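Local coordinates for IroE protein (Escherichia coli, PDB 2GZS) that hydrolyses the trilactone of enterobactin and of its glucosylated derivatives, mostly cutting once to give linear trimers and preferring the iron-free siderophores, at residues I45-D50 against R127-V132; V77-N82 against Y92-A97; N119-L124 against W159-Y164; V238-P243 against F255-L260. All coordinates share one frame; numbering follows the deposited sequence.

Contact 1. Residues I45-D50 against R127-V132; sequences ILYMLD and RIAPKV
In the alpha/beta-hydrolase fold of this esterase, the central sheet is flanked by helices, and here Tyr-47 of strand 43-48 reaches across to Ala-129 and Val-132 near the end of helix 117-132. With CG anti to its own carbonyl carbon (chi1 -74°), the torsion carries the phenol toward the helix, where its hydroxyl end meets Ala-129. Tyr-47 OH lies 3.3 Å from Ala-129 CB, and Tyr-47 CZ is 3.7 Å from that same methyl. One branch of valine closes in beside it: Val-132 CG2 stands 3.6 Å from Tyr-47 OH and 4.0 Å from Tyr-47 CE1. Both aliphatic groups approach the ring obliquely. Alanine suits this place because its small side chain lets a long tyrosine come close to the helix backbone, while the hydroxyl still finds a polar partner in Glu-133, just past the helix. The Tyr-47 side chain also packs on Leu-124 of the same helix and on Val-75 of the adjoining strand 73-79, while Leu-46 faces helix 247-262.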
loop_
_atom_site.group_PDB
_atom_site.type_symbol
_atom_site.label_atom_id
_atom_site.label_comp_id
_atom_site.label_asym_id
_atom_site.label_seq_id
_atom_site.Cartn_x
_atom_site.Cartn_y
_atom_site.Cartn_z
ATOM N N ILE A 45 3.515 -9.348 -6.199
ATOM C CA ILE A 45 2.217 -9.235 -5.556
ATOM C C ILE A 45 2.144 -7.875 -4.843
ATOM O O ILE A 45 3.161 -7.520 -4.224
ATOM C CB ILE A 45 1.956 -10.397 -4.555
ATOM C CG1 ILE A 45 0.552 -10.364 -3.943
ATOM C CG2 ILE A 45 3.065 -10.492 -3.480
ATOM C CD1 ILE A 45 0.198 -11.643 -3.133
ATOM N N LEU A 46 1.006 -7.187 -4.988
ATOM C CA LEU A 46 0.929 -5.853 -4.375
ATOM C C LEU A 46 -0.288 -5.860 -3.444
ATOM O O LEU A 46 -1.397 -6.118 -3.906
ATOM C CB LEU A 46 0.812 -4.818 -5.481
ATOM C CG LEU A 46 0.845 -3.354 -4.939
ATOM C CD1 LEU A 46 2.083 -2.982 -4.158
ATOM C CD2 LEU A 46 0.642 -2.405 -6.116
ATOM N N TYR A 47 -0.046 -5.592 -2.163
ATOM C CA TYR A 47 -1.053 -5.457 -1.131
ATOM C C TYR A 47 -1.488 -3.979 -1.053
ATOM O O TYR A 47 -0.546 -3.146 -1.009
ATOM C CB TYR A 47 -0.478 -5.913 0.220
ATOM C CG TYR A 47 -0.345 -7.441 0.319
ATOM C CD1 TYR A 47 -1.328 -8.168 0.977
ATOM C CD2 TYR A 47 0.744 -8.035 -0.282
ATOM C CE1 TYR A 47 -1.248 -9.576 1.080
ATOM C CE2 TYR A 47 0.817 -9.430 -0.172
ATOM C CZ TYR A 47 -0.144 -10.139 0.488
ATOM O OH TYR A 47 -0.020 -11.540 0.557
HETATM N N MSE A 48 -2.762 -3.711 -1.121
HETATM C CA MSE A 48 -3.240 -2.346 -1.292
HETATM C C MSE A 48 -4.292 -2.012 -0.246
HETATM O O MSE A 48 -5.286 -2.702 -0.082
HETATM C CB MSE A 48 -3.885 -2.233 -2.707
HETATM C CG MSE A 48 -2.776 -2.622 -3.748
HETATM SE SE MSE A 48 -3.321 -2.226 -5.581
HETATM C CE MSE A 48 -4.882 -3.036 -4.857
ATOM N N LEU A 49 -4.004 -0.901 0.485
ATOM C CA LEU A 49 -5.008 -0.490 1.470
ATOM C C LEU A 49 -6.215 0.212 0.817
ATOM O O LEU A 49 -6.260 0.448 -0.391
ATOM C CB LEU A 49 -4.340 0.463 2.460
ATOM C CG LEU A 49 -3.100 -0.087 3.189
ATOM C CD1 LEU A 49 -2.761 0.837 4.389
ATOM C CD2 LEU A 49 -3.037 -1.512 3.563
ATOM N N ASP A 50 -7.217 0.551 1.618
ATOM C CA ASP A 50 -8.470 1.081 1.093
ATOM C C ASP A 50 -9.022 0.219 -0.023
ATOM O O ASP A 50 -9.379 0.708 -1.094
ATOM C CB ASP A 50 -8.285 2.554 0.657
ATOM C CG ASP A 50 -8.004 3.450 1.867
ATOM O OD1 ASP A 50 -8.702 3.256 2.907
ATOM O OD2 ASP A 50 -7.123 4.315 1.674
ATOM N N ARG A 127 -1.663 -13.078 9.305
ATOM C CA ARG A 127 -2.974 -13.710 9.101
ATOM C C ARG A 127 -3.433 -13.571 7.650
ATOM O O ARG A 127 -3.719 -14.567 6.951
ATOM C CB ARG A 127 -4.058 -13.189 10.066
ATOM C CG ARG A 127 -3.602 -13.285 11.530
ATOM C CD ARG A 127 -4.701 -12.890 12.561
ATOM N NE ARG A 127 -3.881 -12.517 13.733
ATOM C CZ ARG A 127 -3.892 -11.370 14.429
ATOM N NH1 ARG A 127 -4.796 -10.446 14.084
ATOM N NH2 ARG A 127 -3.005 -11.282 15.408
ATOM N N ILE A 128 -3.522 -12.322 7.159
ATOM C CA ILE A 128 -4.062 -12.157 5.805
ATOM C C ILE A 128 -3.076 -12.616 4.753
ATOM O O ILE A 128 -3.455 -13.429 3.857
ATOM C CB ILE A 128 -4.394 -10.662 5.589
ATOM C CG1 ILE A 128 -5.423 -10.190 6.597
ATOM C CG2 ILE A 128 -4.811 -10.455 4.117
ATOM C CD1 ILE A 128 -5.862 -8.740 6.323
ATOM N N ALA A 129 -1.861 -12.157 4.725
ATOM C CA ALA A 129 -0.922 -12.484 3.628
ATOM C C ALA A 129 -0.703 -14.001 3.564
ATOM O O ALA A 129 -0.781 -14.554 2.451
ATOM C CB ALA A 129 0.363 -11.666 3.783
ATOM N N PRO A 130 -0.416 -14.709 4.652
ATOM C CA PRO A 130 -0.160 -16.155 4.544
ATOM C C PRO A 130 -1.356 -16.904 3.993
ATOM O O PRO A 130 -1.159 -17.962 3.360
ATOM C CB PRO A 130 0.128 -16.613 5.977
ATOM C CG PRO A 130 0.658 -15.365 6.639
ATOM C CD PRO A 130 -0.187 -14.260 6.039
ATOM N N LYS A 131 -2.541 -16.420 4.268
ATOM C CA LYS A 131 -3.722 -17.099 3.768
ATOM C C LYS A 131 -3.864 -16.808 2.284
ATOM O O LYS A 131 -4.065 -17.757 1.503
ATOM C CB LYS A 131 -4.937 -16.631 4.585
ATOM C CG LYS A 131 -6.287 -17.120 4.078
ATOM C CD LYS A 131 -6.184 -18.600 3.784
ATOM C CE LYS A 131 -6.220 -19.508 4.992
ATOM N NZ LYS A 131 -5.996 -20.949 4.659
ATOM N N VAL A 132 -3.809 -15.537 1.849
ATOM C CA VAL A 132 -4.148 -15.303 0.442
ATOM C C VAL A 132 -3.002 -15.782 -0.473
ATOM O O VAL A 132 -3.324 -16.034 -1.664
ATOM C CB VAL A 132 -4.516 -13.826 0.187
ATOM C CG1 VAL A 132 -5.652 -13.360 1.102
ATOM C CG2 VAL A 132 -3.284 -12.969 0.370
#

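Contact 2. Residues V77-N82 against Y92-A97; sequences VGYQTN and YDYTPA
Tyr-79 OH donates a short hydrogen bond to Asp-93 OD2 (2.6 Å), the oxygen lying at the edge of the phenol ring. CG of Tyr-79 is anti to its carbonyl carbon (chi1 -68°), which sends the phenol from the strand to Asp-93. The acceptor uses its anti lone pair, the one turned away from OD1; ring and carboxylate are almost coplanar, 11° apart. Asp-93 is buried: OD2 also bonds Tyr-27 OH, and OD1 makes a salt bridge with Arg-25, which probably favours the charged carboxylate. The pair ties the end of strand 73-79 to helix 87-93, on the same side of the alpha/beta-hydrolase sheet as helix 117-132. Tyr-94, joining a hydrophobic ring to a polar end, approaches from the opposite direction to Tyr-79, Tyr-94 CE1 lying 3.7 Å from Tyr-79 OH; its side chain also touches Tyr-150, a ligand-pocket residue beside Ser-149. A water at the edge of the Tyr-94 ring, in its plane, is 2.7 Å from Tyr-94 OH and donates to Val-77 O at 2.8 Å. Tyr-94 OH is bonded to Asp-50 N as well.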
loop_
_atom_site.group_PDB
_atom_site.type_symbol
_atom_site.label_atom_id
_atom_site.label_comp_id
_atom_site.label_asym_id
_atom_site.label_seq_id
_atom_site.Cartn_x
_atom_site.Cartn_y
_atom_site.Cartn_z
ATOM N N VAL A 77 -7.045 -4.830 0.367
ATOM C CA VAL A 77 -7.431 -5.098 1.772
ATOM C C VAL A 77 -8.469 -4.038 2.143
ATOM O O VAL A 77 -8.055 -2.868 2.388
ATOM C CB VAL A 77 -6.220 -5.039 2.681
ATOM C CG1 VAL A 77 -6.597 -5.346 4.127
ATOM C CG2 VAL A 77 -5.166 -6.034 2.118
ATOM N N GLY A 78 -9.742 -4.400 2.153
ATOM C CA GLY A 78 -10.815 -3.469 2.430
ATOM C C GLY A 78 -11.611 -3.850 3.671
ATOM O O GLY A 78 -11.076 -4.618 4.488
ATOM N N TYR A 79 -12.797 -3.330 3.741
ATOM C CA TYR A 79 -13.658 -3.484 4.900
ATOM C C TYR A 79 -15.001 -4.018 4.519
ATOM O O TYR A 79 -15.369 -3.855 3.327
ATOM C CB TYR A 79 -13.815 -2.125 5.622
ATOM C CG TYR A 79 -12.522 -1.681 6.273
ATOM C CD1 TYR A 79 -12.146 -2.160 7.533
ATOM C CD2 TYR A 79 -11.633 -0.775 5.657
ATOM C CE1 TYR A 79 -10.952 -1.731 8.137
ATOM C CE2 TYR A 79 -10.426 -0.342 6.220
ATOM C CZ TYR A 79 -10.109 -0.852 7.502
ATOM O OH TYR A 79 -8.905 -0.438 8.044
ATOM N N GLN A 80 -15.736 -4.593 5.464
ATOM C CA GLN A 80 -17.084 -5.093 5.146
ATOM C C GLN A 80 -18.060 -3.928 5.197
ATOM O O GLN A 80 -18.750 -3.650 6.205
ATOM C CB GLN A 80 -17.385 -6.198 6.174
ATOM C CG GLN A 80 -16.508 -7.434 5.946
ATOM C CD GLN A 80 -16.725 -8.517 7.007
ATOM O OE1 GLN A 80 -17.875 -8.635 7.463
ATOM N NE2 GLN A 80 -15.678 -9.252 7.376
ATOM N N THR A 81 -18.116 -3.216 4.083
ATOM C CA THR A 81 -18.946 -2.002 3.977
ATOM C C THR A 81 -19.383 -1.838 2.544
ATOM O O THR A 81 -18.759 -2.344 1.613
ATOM C CB THR A 81 -18.196 -0.746 4.390
ATOM O OG1 THR A 81 -19.065 0.397 4.180
ATOM C CG2 THR A 81 -16.966 -0.561 3.496
ATOM N N ASN A 82 -20.482 -1.111 2.351
ATOM C CA ASN A 82 -20.879 -0.880 0.958
ATOM C C ASN A 82 -20.393 0.485 0.480
ATOM O O ASN A 82 -20.722 0.920 -0.620
ATOM C CB ASN A 82 -22.401 -0.912 0.795
ATOM C CG ASN A 82 -22.975 -2.310 0.981
ATOM O OD1 ASN A 82 -22.766 -3.189 0.141
ATOM N ND2 ASN A 82 -23.678 -2.510 2.085
ATOM N N TYR A 92 -7.981 4.294 12.445
ATOM C CA TYR A 92 -7.327 3.513 13.519
ATOM C C TYR A 92 -6.211 2.628 12.965
ATOM O O TYR A 92 -5.072 2.649 13.389
ATOM C CB TYR A 92 -8.364 2.670 14.251
ATOM C CG TYR A 92 -7.693 2.043 15.485
ATOM C CD1 TYR A 92 -7.234 2.787 16.565
ATOM C CD2 TYR A 92 -7.510 0.682 15.548
ATOM C CE1 TYR A 92 -6.615 2.155 17.674
ATOM C CE2 TYR A 92 -6.906 0.018 16.595
ATOM C CZ TYR A 92 -6.465 0.790 17.649
ATOM O OH TYR A 92 -5.864 0.140 18.718
ATOM N N ASP A 93 -6.638 1.799 11.954
ATOM C CA ASP A 93 -5.670 0.779 11.510
ATOM C C ASP A 93 -4.433 1.276 10.859
ATOM O O ASP A 93 -3.372 0.635 10.874
ATOM C CB ASP A 93 -6.376 -0.134 10.492
ATOM C CG ASP A 93 -7.378 -1.107 11.051
ATOM O OD1 ASP A 93 -7.258 -1.432 12.263
ATOM O OD2 ASP A 93 -8.278 -1.560 10.326
ATOM N N TYR A 94 -4.525 2.489 10.189
ATOM C CA TYR A 94 -3.411 2.927 9.354
ATOM C C TYR A 94 -2.452 3.871 10.029
ATOM O O TYR A 94 -1.378 4.211 9.476
ATOM C CB TYR A 94 -3.929 3.598 8.063
ATOM C CG TYR A 94 -4.765 2.695 7.159
ATOM C CD1 TYR A 94 -4.965 1.343 7.377
ATOM C CD2 TYR A 94 -5.357 3.288 6.040
ATOM C CE1 TYR A 94 -5.751 0.564 6.502
ATOM C CE2 TYR A 94 -6.140 2.539 5.168
ATOM C CZ TYR A 94 -6.324 1.186 5.417
ATOM O OH TYR A 94 -7.110 0.436 4.549
ATOM N N THR A 95 -2.827 4.289 11.253
ATOM C CA THR A 95 -2.019 5.340 11.845
ATOM C C THR A 95 -1.119 4.880 12.993
ATOM O O THR A 95 -1.522 4.059 13.820
ATOM C CB THR A 95 -2.918 6.469 12.424
ATOM O OG1 THR A 95 -3.879 5.859 13.308
ATOM C CG2 THR A 95 -3.599 7.272 11.327
ATOM N N PRO A 96 0.096 5.412 13.095
ATOM C CA PRO A 96 1.010 5.118 14.218
ATOM C C PRO A 96 0.652 6.073 15.365
ATOM O O PRO A 96 -0.119 7.051 15.167
ATOM C CB PRO A 96 2.397 5.484 13.651
ATOM C CG PRO A 96 2.073 6.650 12.780
ATOM C CD PRO A 96 0.722 6.361 12.129
ATOM N N ALA A 97 1.212 5.886 16.534
ATOM C CA ALA A 97 1.021 6.779 17.674
ATOM C C ALA A 97 1.107 8.274 17.420
ATOM O O ALA A 97 0.217 8.988 17.893
ATOM C CB ALA A 97 2.143 6.450 18.675
HETATM O O HOH W 1 -7.806 -2.106 5.077
#

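Contact 3. Residues N119-L124 against W159-Y164; sequences NFRQLL and WLSSSY
Arg-121 reaches from helix 117-132 to the end of helix 150-161, where its aliphatic part packs in a buried place and its guanidinium passes exposed Ser-161 on the solvent side. On the inner side Arg-121 CD approaches Ser-162 CB at 4.1 Å. The side chain leaves with CG opposite the backbone N (chi1 -173°) and then bends at chi3 (38°), which brings the guanidinium round toward helix 150-161. Ser-162 is the first residue to leave the helical conformation, and its OG accepts from Tyr-164 N at 2.9 Å with an N-H...O angle of 164°, forming an ST turn; OG also bonds Glu-125 of helix 117-132. A small hydroxyl residue thus fits the exit from a helix that, in this alpha/beta-hydrolase fold, follows the nucleophile Ser-149. The outer side is looser: Arg-121 NH1 and Ser-161 OG are 3.9 Å apart, too far for a bond. The hydroxyl turns to Asp-157 O, whereas Arg-121 NH2 takes a salt bridge to the Asp-157 carboxylate and a hydrogen bond to Ser-158.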
loop_
_atom_site.group_PDB
_atom_site.type_symbol
_atom_site.label_atom_id
_atom_site.label_comp_id
_atom_site.label_asym_id
_atom_site.label_seq_id
_atom_site.Cartn_x
_atom_site.Cartn_y
_atom_site.Cartn_z
ATOM N N ASN A 119 -0.993 -3.222 15.293
ATOM C CA ASN A 119 -1.894 -4.396 15.341
ATOM C C ASN A 119 -2.418 -4.723 13.957
ATOM O O ASN A 119 -2.607 -5.912 13.676
ATOM C CB ASN A 119 -3.098 -4.129 16.250
ATOM C CG ASN A 119 -2.775 -3.695 17.673
ATOM O OD1 ASN A 119 -3.205 -2.621 18.073
ATOM N ND2 ASN A 119 -2.065 -4.513 18.401
ATOM N N PHE A 120 -2.623 -3.691 13.115
ATOM C CA PHE A 120 -3.101 -3.979 11.745
ATOM C C PHE A 120 -1.953 -4.646 10.981
ATOM O O PHE A 120 -2.249 -5.595 10.214
ATOM C CB PHE A 120 -3.545 -2.670 11.102
ATOM C CG PHE A 120 -3.972 -2.878 9.632
ATOM C CD1 PHE A 120 -5.013 -3.736 9.306
ATOM C CD2 PHE A 120 -3.273 -2.191 8.636
ATOM C CE1 PHE A 120 -5.387 -3.904 7.961
ATOM C CE2 PHE A 120 -3.637 -2.414 7.304
ATOM C CZ PHE A 120 -4.665 -3.279 6.954
ATOM N N ARG A 121 -0.722 -4.232 11.145
ATOM C CA ARG A 121 0.401 -4.889 10.459
ATOM C C ARG A 121 0.483 -6.339 10.933
ATOM O O ARG A 121 0.777 -7.189 10.086
ATOM C CB ARG A 121 1.698 -4.133 10.674
ATOM C CG ARG A 121 2.824 -4.746 9.794
ATOM C CD ARG A 121 3.964 -3.729 9.541
ATOM N NE ARG A 121 4.166 -2.963 10.727
ATOM C CZ ARG A 121 3.869 -1.685 11.016
ATOM N NH1 ARG A 121 4.184 -1.339 12.265
ATOM N NH2 ARG A 121 3.313 -0.798 10.210
ATOM N N GLN A 122 0.279 -6.649 12.217
ATOM C CA GLN A 122 0.344 -8.069 12.629
ATOM C C GLN A 122 -0.755 -8.814 11.949
ATOM O O GLN A 122 -0.560 -9.953 11.478
ATOM C CB GLN A 122 0.161 -8.082 14.170
ATOM C CG GLN A 122 -0.130 -9.481 14.715
ATOM C CD GLN A 122 0.941 -9.963 15.679
ATOM O OE1 GLN A 122 1.071 -11.178 15.888
ATOM N NE2 GLN A 122 1.633 -8.948 16.212
ATOM N N LEU A 123 -1.959 -8.305 11.845
ATOM C CA LEU A 123 -3.058 -8.956 11.158
ATOM C C LEU A 123 -2.638 -9.210 9.702
ATOM O O LEU A 123 -2.805 -10.301 9.107
ATOM C CB LEU A 123 -4.322 -8.087 11.170
ATOM C CG LEU A 123 -5.385 -8.478 10.160
ATOM C CD1 LEU A 123 -6.026 -9.797 10.582
ATOM C CD2 LEU A 123 -6.485 -7.420 10.052
ATOM N N LEU A 124 -2.124 -8.165 9.052
ATOM C CA LEU A 124 -1.802 -8.248 7.606
ATOM C C LEU A 124 -0.723 -9.262 7.363
ATOM O O LEU A 124 -0.888 -10.084 6.425
ATOM C CB LEU A 124 -1.405 -6.835 7.146
ATOM C CG LEU A 124 -1.007 -6.703 5.657
ATOM C CD1 LEU A 124 -2.181 -7.076 4.751
ATOM C CD2 LEU A 124 -0.508 -5.290 5.395
ATOM N N TRP A 159 7.564 0.393 6.325
ATOM C CA TRP A 159 8.951 0.394 5.825
ATOM C C TRP A 159 9.926 0.430 6.996
ATOM O O TRP A 159 11.001 -0.171 7.039
ATOM C CB TRP A 159 9.154 1.661 4.937
ATOM C CG TRP A 159 10.545 1.721 4.346
ATOM C CD1 TRP A 159 10.998 1.113 3.186
ATOM C CD2 TRP A 159 11.676 2.420 4.860
ATOM N NE1 TRP A 159 12.321 1.407 2.994
ATOM C CE2 TRP A 159 12.775 2.227 4.025
ATOM C CE3 TRP A 159 11.839 3.213 6.000
ATOM C CZ2 TRP A 159 14.037 2.778 4.249
ATOM C CZ3 TRP A 159 13.087 3.773 6.240
ATOM C CH2 TRP A 159 14.154 3.567 5.391
ATOM N N LEU A 160 9.571 1.139 8.078
ATOM C CA LEU A 160 10.426 1.216 9.291
ATOM C C LEU A 160 10.451 -0.090 10.044
ATOM O O LEU A 160 11.477 -0.404 10.652
ATOM C CB LEU A 160 9.922 2.310 10.258
ATOM C CG LEU A 160 10.259 3.733 9.814
ATOM C CD1 LEU A 160 9.412 4.741 10.604
ATOM C CD2 LEU A 160 11.765 3.965 9.996
ATOM N N SER A 161 9.354 -0.835 10.058
ATOM C CA SER A 161 9.274 -1.949 11.023
ATOM C C SER A 161 9.216 -3.324 10.379
ATOM O O SER A 161 9.487 -4.353 11.030
ATOM C CB SER A 161 8.050 -1.719 11.906
ATOM O OG SER A 161 7.937 -0.372 12.387
ATOM N N SER A 162 8.900 -3.465 9.127
ATOM C CA SER A 162 8.520 -4.778 8.562
ATOM C C SER A 162 9.736 -5.453 7.945
ATOM O O SER A 162 10.590 -4.756 7.406
ATOM C CB SER A 162 7.454 -4.568 7.463
ATOM O OG SER A 162 7.097 -5.849 6.884
ATOM N N SER A 163 9.778 -6.782 7.972
ATOM C CA SER A 163 10.699 -7.503 7.080
ATOM C C SER A 163 9.924 -8.264 6.020
ATOM O O SER A 163 10.471 -9.112 5.269
ATOM C CB SER A 163 11.597 -8.489 7.846
ATOM O OG SER A 163 10.726 -9.309 8.628
ATOM N N TYR A 164 8.636 -8.047 5.892
ATOM C CA TYR A 164 7.801 -8.909 5.057
ATOM C C TYR A 164 7.707 -8.417 3.627
ATOM O O TYR A 164 7.604 -9.162 2.666
ATOM C CB TYR A 164 6.374 -8.990 5.652
ATOM C CG TYR A 164 5.520 -10.080 5.050
ATOM C CD1 TYR A 164 5.691 -11.418 5.452
ATOM C CD2 TYR A 164 4.559 -9.773 4.102
ATOM C CE1 TYR A 164 4.895 -12.429 4.901
ATOM C CE2 TYR A 164 3.784 -10.798 3.589
ATOM C CZ TYR A 164 3.938 -12.113 3.968
ATOM O OH TYR A 164 3.088 -13.007 3.322
#

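Contact 4. Residues V238-P243 against F255-L260; sequences VFWDFP and FRQALL
Between residues 238-243 and 255-260 the nearest CA atoms are those of Trp-240 and Gln-257, 9.0 Å apart, a spacing filled by side chains. The aliphatic part of Gln-257 lies over one face of the indole: Gln-257 CG sits 3.7 Å from the centroid of the Trp-240 six-membered ring, 24° off its normal, a CH-pi contact. Its closest ring atom is Trp-240 CZ3, at 3.4 Å from Gln-257 CG. A bend at chi2 (68°) lays the amide nearly parallel to the indole, only 9° from its plane, with Gln-257 NE2 3.6 Å from Trp-240 CH2. The amide nitrogen is meanwhile hydrogen-bonded to Glu-265, the last residue modelled. Phe-242 CZ lies obliquely 3.9 Å from Gln-257 CB. Glutamine suits this partly exposed seam, since its methylenes serve the aromatic rings while its amide keeps a polar partner. Such packing of a helix against the edge strand that precedes it is characteristic of the C-terminal end of the alpha/beta-hydrolase fold, where the connecting loop leads to the active-site His-247.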
loop_
_atom_site.group_PDB
_atom_site.type_symbol
_atom_site.label_atom_id
_atom_site.label_comp_id
_atom_site.label_asym_id
_atom_site.label_seq_id
_atom_site.Cartn_x
_atom_site.Cartn_y
_atom_site.Cartn_z
ATOM N N VAL A 238 12.919 6.527 -4.175
ATOM C CA VAL A 238 12.587 7.290 -5.347
ATOM C C VAL A 238 11.363 8.130 -5.058
ATOM O O VAL A 238 10.601 7.849 -4.123
ATOM C CB VAL A 238 12.307 6.399 -6.573
ATOM C CG1 VAL A 238 13.507 5.479 -6.869
ATOM C CG2 VAL A 238 11.098 5.513 -6.391
ATOM N N PHE A 239 11.176 9.144 -5.901
ATOM C CA PHE A 239 10.020 10.011 -5.803
ATOM C C PHE A 239 9.174 9.963 -7.080
ATOM O O PHE A 239 9.734 10.100 -8.182
ATOM C CB PHE A 239 10.528 11.441 -5.547
ATOM C CG PHE A 239 9.483 12.520 -5.551
ATOM C CD1 PHE A 239 8.338 12.300 -4.789
ATOM C CD2 PHE A 239 9.655 13.697 -6.289
ATOM C CE1 PHE A 239 7.342 13.249 -4.725
ATOM C CE2 PHE A 239 8.641 14.633 -6.187
ATOM C CZ PHE A 239 7.519 14.430 -5.424
ATOM N N TRP A 240 7.901 9.755 -7.004
ATOM C CA TRP A 240 6.962 9.827 -8.123
ATOM C C TRP A 240 6.134 11.095 -7.928
ATOM O O TRP A 240 5.434 11.229 -6.922
ATOM C CB TRP A 240 6.035 8.626 -8.146
ATOM C CG TRP A 240 6.660 7.289 -8.468
ATOM C CD1 TRP A 240 7.279 6.415 -7.630
ATOM C CD2 TRP A 240 6.702 6.717 -9.779
ATOM N NE1 TRP A 240 7.712 5.311 -8.334
ATOM C CE2 TRP A 240 7.356 5.497 -9.651
ATOM C CE3 TRP A 240 6.211 7.207 -11.002
ATOM C CZ2 TRP A 240 7.546 4.692 -10.773
ATOM C CZ3 TRP A 240 6.414 6.386 -12.121
ATOM C CH2 TRP A 240 7.071 5.188 -11.955
ATOM N N ASP A 241 6.227 12.002 -8.882
ATOM C CA ASP A 241 5.480 13.253 -8.802
ATOM C C ASP A 241 4.296 13.263 -9.750
ATOM O O ASP A 241 4.472 12.864 -10.939
ATOM C CB ASP A 241 6.414 14.398 -9.216
ATOM C CG ASP A 241 5.884 15.748 -8.801
ATOM O OD1 ASP A 241 4.840 15.868 -8.159
ATOM O OD2 ASP A 241 6.648 16.694 -9.154
ATOM N N PHE A 242 3.114 13.618 -9.333
ATOM C CA PHE A 242 1.957 13.752 -10.173
ATOM C C PHE A 242 1.441 15.189 -10.064
ATOM O O PHE A 242 0.561 15.423 -9.242
ATOM C CB PHE A 242 0.853 12.758 -9.734
ATOM C CG PHE A 242 1.373 11.326 -9.834
ATOM C CD1 PHE A 242 1.316 10.597 -11.014
ATOM C CD2 PHE A 242 1.941 10.707 -8.729
ATOM C CE1 PHE A 242 1.825 9.305 -11.058
ATOM C CE2 PHE A 242 2.418 9.404 -8.780
ATOM C CZ PHE A 242 2.362 8.673 -9.954
ATOM N N PRO A 243 2.086 16.112 -10.773
ATOM C CA PRO A 243 1.842 17.505 -10.409
ATOM C C PRO A 243 0.391 17.960 -10.521
ATOM O O PRO A 243 -0.426 17.725 -11.375
ATOM C CB PRO A 243 2.698 18.283 -11.432
ATOM C CG PRO A 243 3.834 17.305 -11.717
ATOM C CD PRO A 243 3.099 15.948 -11.821
ATOM N N PHE A 255 -2.196 4.497 -7.155
ATOM C CA PHE A 255 -2.361 3.013 -7.071
ATOM C C PHE A 255 -2.074 2.427 -8.450
ATOM O O PHE A 255 -1.499 1.342 -8.538
ATOM C CB PHE A 255 -3.733 2.667 -6.525
ATOM C CG PHE A 255 -4.867 2.294 -7.433
ATOM C CD1 PHE A 255 -4.948 1.028 -8.081
ATOM C CD2 PHE A 255 -5.928 3.156 -7.670
ATOM C CE1 PHE A 255 -6.009 0.702 -8.910
ATOM C CE2 PHE A 255 -6.961 2.843 -8.524
ATOM C CZ PHE A 255 -7.024 1.601 -9.158
ATOM N N ARG A 256 -2.525 3.094 -9.515
ATOM C CA ARG A 256 -2.310 2.450 -10.840
ATOM C C ARG A 256 -0.862 2.462 -11.181
ATOM O O ARG A 256 -0.301 1.492 -11.720
ATOM C CB ARG A 256 -3.173 3.210 -11.855
ATOM C CG ARG A 256 -4.647 2.958 -11.674
ATOM C CD ARG A 256 -5.399 3.769 -12.749
ATOM N NE ARG A 256 -6.768 3.972 -12.305
ATOM C CZ ARG A 256 -7.808 3.526 -12.991
ATOM N NH1 ARG A 256 -7.518 2.890 -14.120
ATOM N NH2 ARG A 256 -9.014 3.766 -12.488
ATOM N N GLN A 257 -0.105 3.525 -10.908
ATOM C CA GLN A 257 1.302 3.566 -11.229
ATOM C C GLN A 257 2.098 2.569 -10.377
ATOM O O GLN A 257 3.057 1.994 -10.856
ATOM C CB GLN A 257 1.871 5.009 -11.150
ATOM C CG GLN A 257 3.346 5.057 -11.577
ATOM C CD GLN A 257 3.507 4.758 -13.070
ATOM O OE1 GLN A 257 3.027 5.533 -13.899
ATOM N NE2 GLN A 257 4.134 3.651 -13.444
ATOM N N ALA A 258 1.643 2.359 -9.123
ATOM C CA ALA A 258 2.314 1.317 -8.327
ATOM C C ALA A 258 2.115 -0.074 -8.955
ATOM O O ALA A 258 3.096 -0.798 -9.009
ATOM C CB ALA A 258 1.784 1.392 -6.888
ATOM N N LEU A 259 0.883 -0.326 -9.348
ATOM C CA LEU A 259 0.717 -1.651 -10.028
ATOM C C LEU A 259 1.586 -1.742 -11.272
ATOM O O LEU A 259 2.224 -2.742 -11.572
ATOM C CB LEU A 259 -0.762 -1.817 -10.335
ATOM C CG LEU A 259 -1.654 -2.175 -9.170
ATOM C CD1 LEU A 259 -3.139 -1.976 -9.452
ATOM C CD2 LEU A 259 -1.401 -3.664 -8.768
ATOM N N LEU A 260 1.579 -0.677 -12.067
ATOM C CA LEU A 260 2.366 -0.726 -13.322
ATOM C C LEU A 260 3.836 -0.904 -13.042
ATOM O O LEU A 260 4.594 -1.640 -13.708
ATOM C CB LEU A 260 2.090 0.543 -14.142
ATOM C CG LEU A 260 0.697 0.597 -14.753
ATOM C CD1 LEU A 260 0.348 2.029 -15.135
ATOM C CD2 LEU A 260 0.575 -0.281 -16.004
#

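Contacts 1, 2 and 4 each involve a strand of one sheet, whereas contact 3 joins helix 117-132 to the end of helix 150-161. Contacts 1 and 2 use neighbouring strands, and contact 2 is nested in the loop that contact 1 closes. Contacts 1 and 3 share helix 117-132, with centres about 11 Å apart, and Phe-120 of that helix also packs on Tyr-94 of contact 2. Contact 4 lies across the chain's centre from the others, yet its Leu-259 touches Leu-46 and Met-48 of contact 1. Contact 2 is near the active site: the Tyr-94 side chain is about 8 Å from that of Ser-149 and about 7 Å from the bound diisopropyl phosphonate, while the side chains of Phe-242 and His-247 are about 11 Å apart.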